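Local atomic coordinates of uncharacterized protein (Bacteroides uniformis, PDB entry 4IYK), a protein that is of unknown function but, as a two-domain, all-beta member of the DUF3823 family, is thought to bind carbohydrate. Residues Pro13-His18 against Asn66-Ala71; Tyr73-Glu78 against Lys88-Lys93; Asn38-Arg43 against Gln53-Thr58. All coordinates share one frame; numbering follows the deposited sequence.

Contact 1: residues Pro13-His18 against Asn66-Ala71; sequences PDASIH and NMVFAA. With EDO (1,2-ethanediol), chain H.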
loop_
_atom_site.group_PDB
_atom_site.type_symbol
_atom_site.label_atom_id
_atom_site.label_comp_id
_atom_site.label_asym_id
_atom_site.label_seq_id
_atom_site.Cartn_x
_atom_site.Cartn_y
_atom_site.Cartn_z
ATOM N N PRO A 13 -27.079 3.852 -12.948
ATOM C CA PRO A 13 -25.801 4.533 -13.251
ATOM C C PRO A 13 -25.559 4.698 -14.757
ATOM O O PRO A 13 -25.831 3.788 -15.549
ATOM C CB PRO A 13 -24.744 3.621 -12.619
ATOM C CG PRO A 13 -25.500 2.667 -11.756
ATOM C CD PRO A 13 -26.842 2.516 -12.371
ATOM N N ASP A 14 -25.061 5.879 -15.141
ATOM C CA ASP A 14 -24.789 6.264 -16.527
ATOM C C ASP A 14 -23.285 6.519 -16.774
ATOM O O ASP A 14 -22.914 7.024 -17.839
ATOM C CB ASP A 14 -25.615 7.528 -16.889
ATOM C CG ASP A 14 -25.419 8.747 -15.983
ATOM O OD1 ASP A 14 -24.693 8.631 -14.966
ATOM O OD2 ASP A 14 -26.025 9.807 -16.273
ATOM N N ALA A 15 -22.420 6.163 -15.806
ATOM C CA ALA A 15 -20.998 6.414 -15.967
ATOM C C ALA A 15 -20.107 5.350 -15.315
ATOM O O ALA A 15 -20.556 4.529 -14.503
ATOM C CB ALA A 15 -20.646 7.792 -15.417
ATOM N N SER A 16 -18.833 5.365 -15.708
ATOM C CA SER A 16 -17.794 4.477 -15.173
ATOM C C SER A 16 -16.536 5.307 -15.004
ATOM O O SER A 16 -16.406 6.332 -15.668
ATOM C CB SER A 16 -17.565 3.268 -16.078
ATOM O OG SER A 16 -17.314 3.664 -17.419
ATOM N N ILE A 17 -15.666 4.930 -14.064
ATOM C CA ILE A 17 -14.433 5.674 -13.815
ATOM C C ILE A 17 -13.332 4.699 -13.391
ATOM O O ILE A 17 -13.577 3.718 -12.691
ATOM C CB ILE A 17 -14.630 6.842 -12.795
ATOM C CG1 ILE A 17 -13.375 7.746 -12.734
ATOM C CG2 ILE A 17 -15.073 6.335 -11.376
ATOM C CD1 ILE A 17 -13.676 9.249 -12.399
ATOM N N HIS A 18 -12.127 4.948 -13.865
ATOM C CA HIS A 18 -10.961 4.131 -13.526
ATOM C C HIS A 18 -9.755 5.066 -13.527
ATOM O O HIS A 18 -9.848 6.184 -14.034
ATOM C CB HIS A 18 -10.785 2.943 -14.499
ATOM C CG HIS A 18 -10.631 3.388 -15.918
ATOM N ND1 HIS A 18 -9.376 3.591 -16.482
ATOM C CD2 HIS A 18 -11.579 3.773 -16.807
ATOM C CE1 HIS A 18 -9.608 4.052 -17.704
ATOM N NE2 HIS A 18 -10.917 4.189 -17.941
ATOM N N ASN A 66 -17.673 0.733 -12.251
ATOM C CA ASN A 66 -18.610 0.768 -13.384
ATOM C C ASN A 66 -20.028 1.135 -12.961
ATOM O O ASN A 66 -20.951 1.006 -13.765
ATOM C CB ASN A 66 -18.606 -0.564 -14.138
ATOM C CG ASN A 66 -17.457 -0.637 -15.108
ATOM O OD1 ASN A 66 -16.349 -0.980 -14.731
ATOM N ND2 ASN A 66 -17.669 -0.200 -16.350
HETATM N N MSE A 67 -20.198 1.638 -11.729
HETATM C CA MSE A 67 -21.507 2.024 -11.220
HETATM C C MSE A 67 -21.487 3.441 -10.620
HETATM O O MSE A 67 -21.805 3.613 -9.442
HETATM C CB MSE A 67 -21.948 1.001 -10.175
HETATM C CG MSE A 67 -23.158 0.184 -10.585
HETATM SE SE MSE A 67 -23.198 -1.579 -9.735
HETATM C CE MSE A 67 -22.703 -1.135 -7.876
ATOM N N VAL A 68 -21.126 4.455 -11.411
ATOM C CA VAL A 68 -21.114 5.831 -10.887
ATOM C C VAL A 68 -22.098 6.716 -11.671
ATOM O O VAL A 68 -22.425 6.438 -12.829
ATOM C CB VAL A 68 -19.703 6.484 -10.786
ATOM C CG1 VAL A 68 -18.824 5.745 -9.787
ATOM C CG2 VAL A 68 -19.005 6.572 -12.140
ATOM N N PHE A 69 -22.596 7.766 -11.009
ATOM C CA PHE A 69 -23.546 8.696 -11.606
ATOM C C PHE A 69 -22.826 9.909 -12.156
ATOM O O PHE A 69 -21.942 10.461 -11.488
ATOM C CB PHE A 69 -24.624 9.118 -10.585
ATOM C CG PHE A 69 -25.676 8.058 -10.357
ATOM C CD1 PHE A 69 -25.439 6.993 -9.490
ATOM C CD2 PHE A 69 -26.894 8.111 -11.020
ATOM C CE1 PHE A 69 -26.405 6.000 -9.294
ATOM C CE2 PHE A 69 -27.866 7.124 -10.815
ATOM C CZ PHE A 69 -27.613 6.072 -9.953
ATOM N N ALA A 70 -23.178 10.293 -13.401
ATOM C CA ALA A 70 -22.645 11.487 -14.049
ATOM C C ALA A 70 -23.117 12.671 -13.234
ATOM O O ALA A 70 -24.329 12.873 -13.105
ATOM C CB ALA A 70 -23.127 11.580 -15.492
ATOM N N ALA A 71 -22.159 13.351 -12.566
ATOM C CA ALA A 71 -22.384 14.486 -11.657
ATOM C C ALA A 71 -21.062 15.189 -11.339
ATOM O O ALA A 71 -20.014 14.778 -11.841
ATOM C CB ALA A 71 -23.025 13.982 -10.360
HETATM C C1 EDO H . -14.253 1.243 -17.534
HETATM O O1 EDO H . -13.925 0.552 -16.343
HETATM C C2 EDO H . -14.413 0.258 -18.714
HETATM O O2 EDO H . -15.547 -0.564 -18.505
#
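The ring of Phe69 carries Pro13 on one face: Pro13 CA stands over the ring centre, 4.1 Å from the centroid, in a CH-pi contact. Pro13 CG reaches instead to the selenomethionine Met67, 3.6 Å from Met67 CG, and these two side chains run side by side. Asp14 CG stands between the backbone N and the carbonyl carbon (chi1 56°), on the side from which OD1 can meet Ala70 N. That bond, 2.7 Å and nearly straight, uses the syn side of OD1, while Ala70 CB touches both oxygens. Ala15 and Val68 form an antiparallel hydrogen-bonded pair, a single bridge joining strand 15-23 of the three-stranded sheet to the beginning of strand 67-77 of the four-stranded one, consistent with a transthyretin-like beta sandwich. Val68 N gives the firmer bond, 3.1 Å to Ala15 O; the bond from Ala15 N to Val68 O is weak. Val68 CG2 meets Ala15 CB and also Ile17 CG2, 4.0 Å away; the Ile17 and Val68 side chains cross at about a right angle. Beyond the bridge, Asn66 ND2 lies 3.5 Å from Ser16 CB. The same ND2 donates to O2 of an ethanediol that Arg64 also binds, probably a crystallisation additive.

Contact 2: residues Tyr73-Glu78 against Lys88-Lys93; sequences YDVRFE and KDFVVK
Tyr73 and Phe90 make the antiparallel hydrogen-bonded pair of the hairpin formed by strands 67-77 and 85-92, and Asp89 shares the place opposite Tyr73, a G1 beta bulge. Asp89 adopts the left-handed backbone conformation often taken by glycine at this bulge position. Tyr73 N binds Phe90 O at 2.7 Å, and Phe90 N returns an equally short bond to Tyr73 O. Tyr73 CG lies beside its own backbone N, anti to the carbonyl carbon (chi1 -63°), and Phe90 O lies in the ring plane at its edge. Farther out, Tyr73 CE1 meets Val92 CG2 at 3.7 Å, and the hydroxyl is hydrogen-bonded to Phe69 O. Val75 CG2, anti to the carbonyl carbon, lies over one face of the Phe90 ring, offset toward the rim and 3.9 Å from the centroid, a CH-pi contact. On the side of Asp74 and Lys88, the lysine bends at its second and third torsions to bring its chain across the Asp74 carboxylate. The resulting salt bridge is long, with Lys88 NZ 3.9 Å from Asp74 OD2. Asp74 OD1 is hydrogen-bonded to His45 NE2, and Lys88 CD comes within 3.4 Å of that same oxygen.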
loop_
_atom_site.group_PDB
_atom_site.type_symbol
_atom_site.label_atom_id
_atom_site.label_comp_id
_atom_site.label_asym_id
_atom_site.label_seq_id
_atom_site.Cartn_x
_atom_site.Cartn_y
_atom_site.Cartn_z
ATOM N N TYR A 73 -18.524 16.282 -8.131
ATOM C CA TYR A 73 -18.209 15.818 -6.782
ATOM C C TYR A 73 -17.091 16.590 -6.091
ATOM O O TYR A 73 -16.280 17.250 -6.730
ATOM C CB TYR A 73 -17.742 14.336 -6.854
ATOM C CG TYR A 73 -18.766 13.348 -7.364
ATOM C CD1 TYR A 73 -18.935 13.130 -8.729
ATOM C CD2 TYR A 73 -19.515 12.577 -6.484
ATOM C CE1 TYR A 73 -19.871 12.210 -9.205
ATOM C CE2 TYR A 73 -20.451 11.650 -6.946
ATOM C CZ TYR A 73 -20.623 11.467 -8.310
ATOM O OH TYR A 73 -21.550 10.563 -8.770
ATOM N N ASP A 74 -17.004 16.399 -4.781
ATOM C CA ASP A 74 -15.884 16.792 -3.945
ATOM C C ASP A 74 -15.198 15.501 -3.554
ATOM O O ASP A 74 -15.867 14.617 -3.015
ATOM C CB ASP A 74 -16.337 17.583 -2.717
ATOM C CG ASP A 74 -16.922 18.936 -3.054
ATOM O OD1 ASP A 74 -16.359 19.624 -3.943
ATOM O OD2 ASP A 74 -17.950 19.301 -2.442
ATOM N N VAL A 75 -13.904 15.353 -3.862
ATOM C CA VAL A 75 -13.145 14.121 -3.548
ATOM C C VAL A 75 -12.277 14.403 -2.328
ATOM O O VAL A 75 -11.714 15.489 -2.214
ATOM C CB VAL A 75 -12.317 13.593 -4.759
ATOM C CG1 VAL A 75 -11.487 12.362 -4.393
ATOM C CG2 VAL A 75 -13.206 13.292 -5.955
ATOM N N ARG A 76 -12.168 13.430 -1.426
ATOM C CA ARG A 76 -11.395 13.567 -0.203
ATOM C C ARG A 76 -10.540 12.325 0.071
ATOM O O ARG A 76 -11.045 11.202 0.027
ATOM C CB ARG A 76 -12.370 13.803 0.956
ATOM C CG ARG A 76 -11.741 14.165 2.277
ATOM C CD ARG A 76 -12.819 14.423 3.313
ATOM N NE ARG A 76 -13.489 15.711 3.106
ATOM C CZ ARG A 76 -13.091 16.857 3.652
ATOM N NH1 ARG A 76 -12.018 16.890 4.432
ATOM N NH2 ARG A 76 -13.767 17.979 3.423
ATOM N N PHE A 77 -9.259 12.537 0.407
ATOM C CA PHE A 77 -8.337 11.481 0.825
ATOM C C PHE A 77 -7.940 11.717 2.257
ATOM O O PHE A 77 -7.497 12.817 2.595
ATOM C CB PHE A 77 -7.093 11.429 -0.055
ATOM C CG PHE A 77 -7.374 11.006 -1.467
ATOM C CD1 PHE A 77 -7.534 9.656 -1.789
ATOM C CD2 PHE A 77 -7.500 11.947 -2.476
ATOM C CE1 PHE A 77 -7.801 9.263 -3.097
ATOM C CE2 PHE A 77 -7.768 11.549 -3.786
ATOM C CZ PHE A 77 -7.917 10.212 -4.088
ATOM N N GLU A 78 -8.141 10.709 3.110
ATOM C CA GLU A 78 -7.793 10.752 4.528
ATOM C C GLU A 78 -7.480 9.353 5.049
ATOM O O GLU A 78 -7.942 8.370 4.473
ATOM C CB GLU A 78 -8.907 11.393 5.367
ATOM C CG GLU A 78 -10.295 10.783 5.203
ATOM C CD GLU A 78 -11.407 11.438 6.006
ATOM O OE1 GLU A 78 -11.286 12.637 6.354
ATOM O OE2 GLU A 78 -12.422 10.753 6.260
ATOM N N LYS A 88 -11.628 19.425 -5.154
ATOM C CA LYS A 88 -12.950 20.050 -5.258
ATOM C C LYS A 88 -13.364 20.166 -6.741
ATOM O O LYS A 88 -12.499 20.322 -7.605
ATOM C CB LYS A 88 -12.964 21.441 -4.578
ATOM C CG LYS A 88 -12.615 21.453 -3.081
ATOM C CD LYS A 88 -13.756 20.988 -2.158
ATOM C CE LYS A 88 -14.633 22.117 -1.669
ATOM N NZ LYS A 88 -15.521 21.692 -0.547
ATOM N N ASP A 89 -14.688 20.104 -7.018
ATOM C CA ASP A 89 -15.331 20.237 -8.340
ATOM C C ASP A 89 -14.814 19.190 -9.346
ATOM O O ASP A 89 -14.407 19.505 -10.467
ATOM C CB ASP A 89 -15.189 21.664 -8.899
ATOM C CG ASP A 89 -15.606 22.771 -7.935
ATOM O OD1 ASP A 89 -16.519 22.532 -7.107
ATOM O OD2 ASP A 89 -15.013 23.862 -7.999
ATOM N N PHE A 90 -14.883 17.935 -8.932
ATOM C CA PHE A 90 -14.486 16.771 -9.708
ATOM C C PHE A 90 -15.677 16.349 -10.575
ATOM O O PHE A 90 -16.677 15.863 -10.045
ATOM C CB PHE A 90 -14.060 15.662 -8.725
ATOM C CG PHE A 90 -13.458 14.420 -9.337
ATOM C CD1 PHE A 90 -12.082 14.315 -9.528
ATOM C CD2 PHE A 90 -14.253 13.318 -9.636
ATOM C CE1 PHE A 90 -11.516 13.139 -10.042
ATOM C CE2 PHE A 90 -13.686 12.151 -10.171
ATOM C CZ PHE A 90 -12.324 12.072 -10.377
ATOM N N VAL A 91 -15.594 16.569 -11.897
ATOM C CA VAL A 91 -16.696 16.265 -12.815
ATOM C C VAL A 91 -16.593 14.827 -13.348
ATOM O O VAL A 91 -15.574 14.426 -13.927
ATOM C CB VAL A 91 -16.809 17.306 -13.978
ATOM C CG1 VAL A 91 -17.881 16.915 -14.997
ATOM C CG2 VAL A 91 -17.087 18.706 -13.442
ATOM N N VAL A 92 -17.674 14.061 -13.146
ATOM C CA VAL A 92 -17.808 12.716 -13.690
ATOM C C VAL A 92 -18.746 12.872 -14.889
ATOM O O VAL A 92 -19.923 13.174 -14.713
ATOM C CB VAL A 92 -18.278 11.656 -12.657
ATOM C CG1 VAL A 92 -18.699 10.355 -13.343
ATOM C CG2 VAL A 92 -17.193 11.385 -11.616
ATOM N N LYS A 93 -18.206 12.734 -16.102
ATOM C CA LYS A 93 -18.986 12.846 -17.336
ATOM C C LYS A 93 -19.757 11.549 -17.610
ATOM O O LYS A 93 -19.370 10.474 -17.127
ATOM C CB LYS A 93 -18.071 13.181 -18.534
ATOM C CG LYS A 93 -17.581 14.622 -18.540
ATOM C CD LYS A 93 -17.277 15.119 -19.950
ATOM C CE LYS A 93 -17.059 16.614 -19.996
ATOM N NZ LYS A 93 -16.861 17.102 -21.387
#

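Contact 3: residues Asn38-Arg43 against Gln53-Thr58; sequences NAIKVR and QTWYIT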
loop_
_atom_site.group_PDB
_atom_site.type_symbol
_atom_site.label_atom_id
_atom_site.label_comp_id
_atom_site.label_asym_id
_atom_site.label_seq_id
_atom_site.Cartn_x
_atom_site.Cartn_y
_atom_site.Cartn_z
ATOM N N ASN A 38 -6.004 2.676 1.657
ATOM C CA ASN A 38 -6.403 3.887 0.948
ATOM C C ASN A 38 -7.822 3.771 0.440
ATOM O O ASN A 38 -8.305 2.672 0.172
ATOM C CB ASN A 38 -5.447 4.163 -0.238
ATOM C CG ASN A 38 -4.052 4.588 0.160
ATOM O OD1 ASN A 38 -3.824 5.095 1.268
ATOM N ND2 ASN A 38 -3.081 4.425 -0.770
ATOM N N ALA A 39 -8.466 4.908 0.242
ATOM C CA ALA A 39 -9.828 4.953 -0.273
ATOM C C ALA A 39 -10.128 6.325 -0.858
ATOM O O ALA A 39 -9.553 7.317 -0.425
ATOM C CB ALA A 39 -10.831 4.631 0.848
ATOM N N ILE A 40 -11.019 6.363 -1.840
ATOM C CA ILE A 40 -11.497 7.580 -2.464
ATOM C C ILE A 40 -12.846 7.925 -1.827
ATOM O O ILE A 40 -13.811 7.195 -2.052
ATOM C CB ILE A 40 -11.609 7.434 -4.020
ATOM C CG1 ILE A 40 -10.290 6.957 -4.668
ATOM C CG2 ILE A 40 -12.136 8.743 -4.644
ATOM C CD1 ILE A 40 -10.441 6.565 -6.104
ATOM N N LYS A 41 -12.918 9.008 -1.026
ATOM C CA LYS A 41 -14.187 9.435 -0.430
ATOM C C LYS A 41 -14.764 10.537 -1.308
ATOM O O LYS A 41 -14.069 11.504 -1.620
ATOM C CB LYS A 41 -14.039 9.893 1.042
ATOM C CG LYS A 41 -13.712 8.755 1.998
ATOM C CD LYS A 41 -13.623 9.202 3.452
ATOM C CE LYS A 41 -13.243 8.038 4.340
ATOM N NZ LYS A 41 -13.612 8.267 5.763
ATOM N N VAL A 42 -15.998 10.362 -1.772
ATOM C CA VAL A 42 -16.614 11.350 -2.655
ATOM C C VAL A 42 -17.924 11.857 -2.054
ATOM O O VAL A 42 -18.582 11.155 -1.283
ATOM C CB VAL A 42 -16.817 10.849 -4.120
ATOM C CG1 VAL A 42 -15.492 10.447 -4.772
ATOM C CG2 VAL A 42 -17.816 9.700 -4.189
ATOM N N ARG A 43 -18.281 13.079 -2.428
ATOM C CA ARG A 43 -19.518 13.736 -2.040
ATOM C C ARG A 43 -20.092 14.426 -3.266
ATOM O O ARG A 43 -19.462 15.336 -3.809
ATOM C CB ARG A 43 -19.280 14.726 -0.885
ATOM C CG ARG A 43 -20.558 15.390 -0.355
ATOM C CD ARG A 43 -20.285 16.303 0.831
ATOM N NE ARG A 43 -19.881 15.558 2.028
ATOM C CZ ARG A 43 -19.469 16.120 3.160
ATOM N NH1 ARG A 43 -19.398 17.443 3.269
ATOM N NH2 ARG A 43 -19.124 15.363 4.195
ATOM N N GLN A 53 -20.315 8.446 -0.330
ATOM C CA GLN A 53 -19.944 7.113 -0.787
ATOM C C GLN A 53 -18.403 6.980 -0.899
ATOM O O GLN A 53 -17.679 7.961 -0.740
ATOM C CB GLN A 53 -20.673 6.720 -2.099
ATOM C CG GLN A 53 -20.570 7.688 -3.286
ATOM C CD GLN A 53 -21.083 7.086 -4.587
ATOM O OE1 GLN A 53 -20.332 6.869 -5.557
ATOM N NE2 GLN A 53 -22.384 6.813 -4.646
ATOM N N THR A 54 -17.915 5.741 -1.058
ATOM C CA THR A 54 -16.486 5.456 -1.146
ATOM C C THR A 54 -16.206 4.640 -2.387
ATOM O O THR A 54 -16.965 3.715 -2.702
ATOM C CB THR A 54 -15.975 4.711 0.129
ATOM O OG1 THR A 54 -16.283 5.467 1.292
ATOM C CG2 THR A 54 -14.469 4.454 0.108
ATOM N N TRP A 55 -15.106 4.982 -3.085
ATOM C CA TRP A 55 -14.602 4.222 -4.218
ATOM C C TRP A 55 -13.343 3.527 -3.745
ATOM O O TRP A 55 -12.390 4.195 -3.327
ATOM C CB TRP A 55 -14.344 5.088 -5.466
ATOM C CG TRP A 55 -15.526 5.853 -5.982
ATOM C CD1 TRP A 55 -16.847 5.640 -5.694
ATOM C CD2 TRP A 55 -15.484 6.970 -6.878
ATOM N NE1 TRP A 55 -17.628 6.565 -6.347
ATOM C CE2 TRP A 55 -16.818 7.391 -7.087
ATOM C CE3 TRP A 55 -14.442 7.681 -7.506
ATOM C CZ2 TRP A 55 -17.140 8.472 -7.924
ATOM C CZ3 TRP A 55 -14.762 8.762 -8.318
ATOM C CH2 TRP A 55 -16.097 9.130 -8.541
ATOM N N TYR A 56 -13.342 2.185 -3.806
ATOM C CA TYR A 56 -12.263 1.321 -3.346
ATOM C C TYR A 56 -11.202 1.089 -4.451
ATOM O O TYR A 56 -11.463 1.236 -5.654
ATOM C CB TYR A 56 -12.828 0.025 -2.760
ATOM C CG TYR A 56 -13.670 0.327 -1.531
ATOM C CD1 TYR A 56 -15.023 0.633 -1.648
ATOM C CD2 TYR A 56 -13.098 0.372 -0.260
ATOM C CE1 TYR A 56 -15.789 0.980 -0.532
ATOM C CE2 TYR A 56 -13.858 0.713 0.864
ATOM C CZ TYR A 56 -15.204 1.016 0.721
ATOM O OH TYR A 56 -15.970 1.351 1.814
ATOM N N ILE A 57 -9.971 0.866 -4.006
ATOM C CA ILE A 57 -8.788 0.827 -4.884
ATOM C C ILE A 57 -8.126 -0.532 -4.743
ATOM O O ILE A 57 -7.858 -0.952 -3.623
ATOM C CB ILE A 57 -7.802 1.996 -4.505
ATOM C CG1 ILE A 57 -8.511 3.362 -4.317
ATOM C CG2 ILE A 57 -6.620 2.120 -5.486
ATOM C CD1 ILE A 57 -7.711 4.443 -3.410
ATOM N N THR A 58 -7.846 -1.214 -5.856
ATOM C CA THR A 58 -7.137 -2.503 -5.780
ATOM C C THR A 58 -5.744 -2.257 -5.168
ATOM O O THR A 58 -5.243 -1.128 -5.206
ATOM C CB THR A 58 -7.054 -3.208 -7.143
ATOM O OG1 THR A 58 -6.139 -2.496 -8.010
ATOM C CG2 THR A 58 -8.431 -3.415 -7.782
HETATM O O HOH W 1 -9.655 0.895 -1.216
#
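Trp55 CB lies 3.9 Å from Ile40 CB, and from there the indole reaches along the inner side of the strand pair toward Val42. Its first torsion puts CG beside the backbone N (chi1 -58°). On the six-membered ring, CE3 meets Ile40 CG2 at 3.8 Å; farther out, CZ3 and CH2 lie under Val42 CG1, and CZ2 under both Val42 methyls. Val42 CG1 stands almost exactly on the normal through this ring, 3.8 Å from the centroid, a CH-pi contact. Val42 CG2 lies nearer the pyrrole part, against CE2 and NE1. At the ring edge, NE1 donates to Gln53 OE1 at 2.8 Å, in the indole plane and on a lone pair of the amide oxygen. Strands 40-44 and 53-55 form a beta hairpin at one margin of the four-stranded antiparallel sheet, with 53-55 outermost. Ile40 and Trp55 form a hydrogen-bonded pair, Trp55 N binding Ile40 O at 2.8 Å in the carbonyl plane, and Val42 N extends the ladder to Gln53 O. The side chains of Ile40, Val42 and Trp55 share one face of the sheet, where Trp55 also touches Val68 and, from strand 15-23, Ile17. An alanine in place of Trp55 would probably leave the Val42 methyls without the ring beneath them, open a gap beside Ile40, and set the Gln53 amide free to turn. On the other face, Ala39 CB touches Thr54 CG2 at 3.7 Å, and Thr54 CG2 in turn lies over one face of the Tyr56 ring, offset toward the rim. Where the strands part, Ile57 crosses Ile40 at about a right angle, with Ile57 CD1 3.8 Å from Ile40 CG1. A water there links Asn38 O to Ile57 N.

Strand 67-77 ties the three contacts together: contact 1 uses its beginning, contact 2 its later part, and strand 40-44 of contact 3 is its neighbour in the sheet. Contacts 2 and 3 are closest, their centres about 10 Å apart, joined by a probable hydrogen bond from Arg76 N to Lys41 O and by a salt bridge of 2.8 Å from Lys41 NZ to Glu78 OE2. Contact 1 lies about 13 Å from each of the others, centre to centre. It meets contact 2 where Ala71 O probably accepts a hydrogen bond from Val92 N, and contact 3 where Val68 CG1 packs 3.7 Å from Trp55 CZ2. Ile17 bridges both, touching Phe90 and Trp55 between the two sheets.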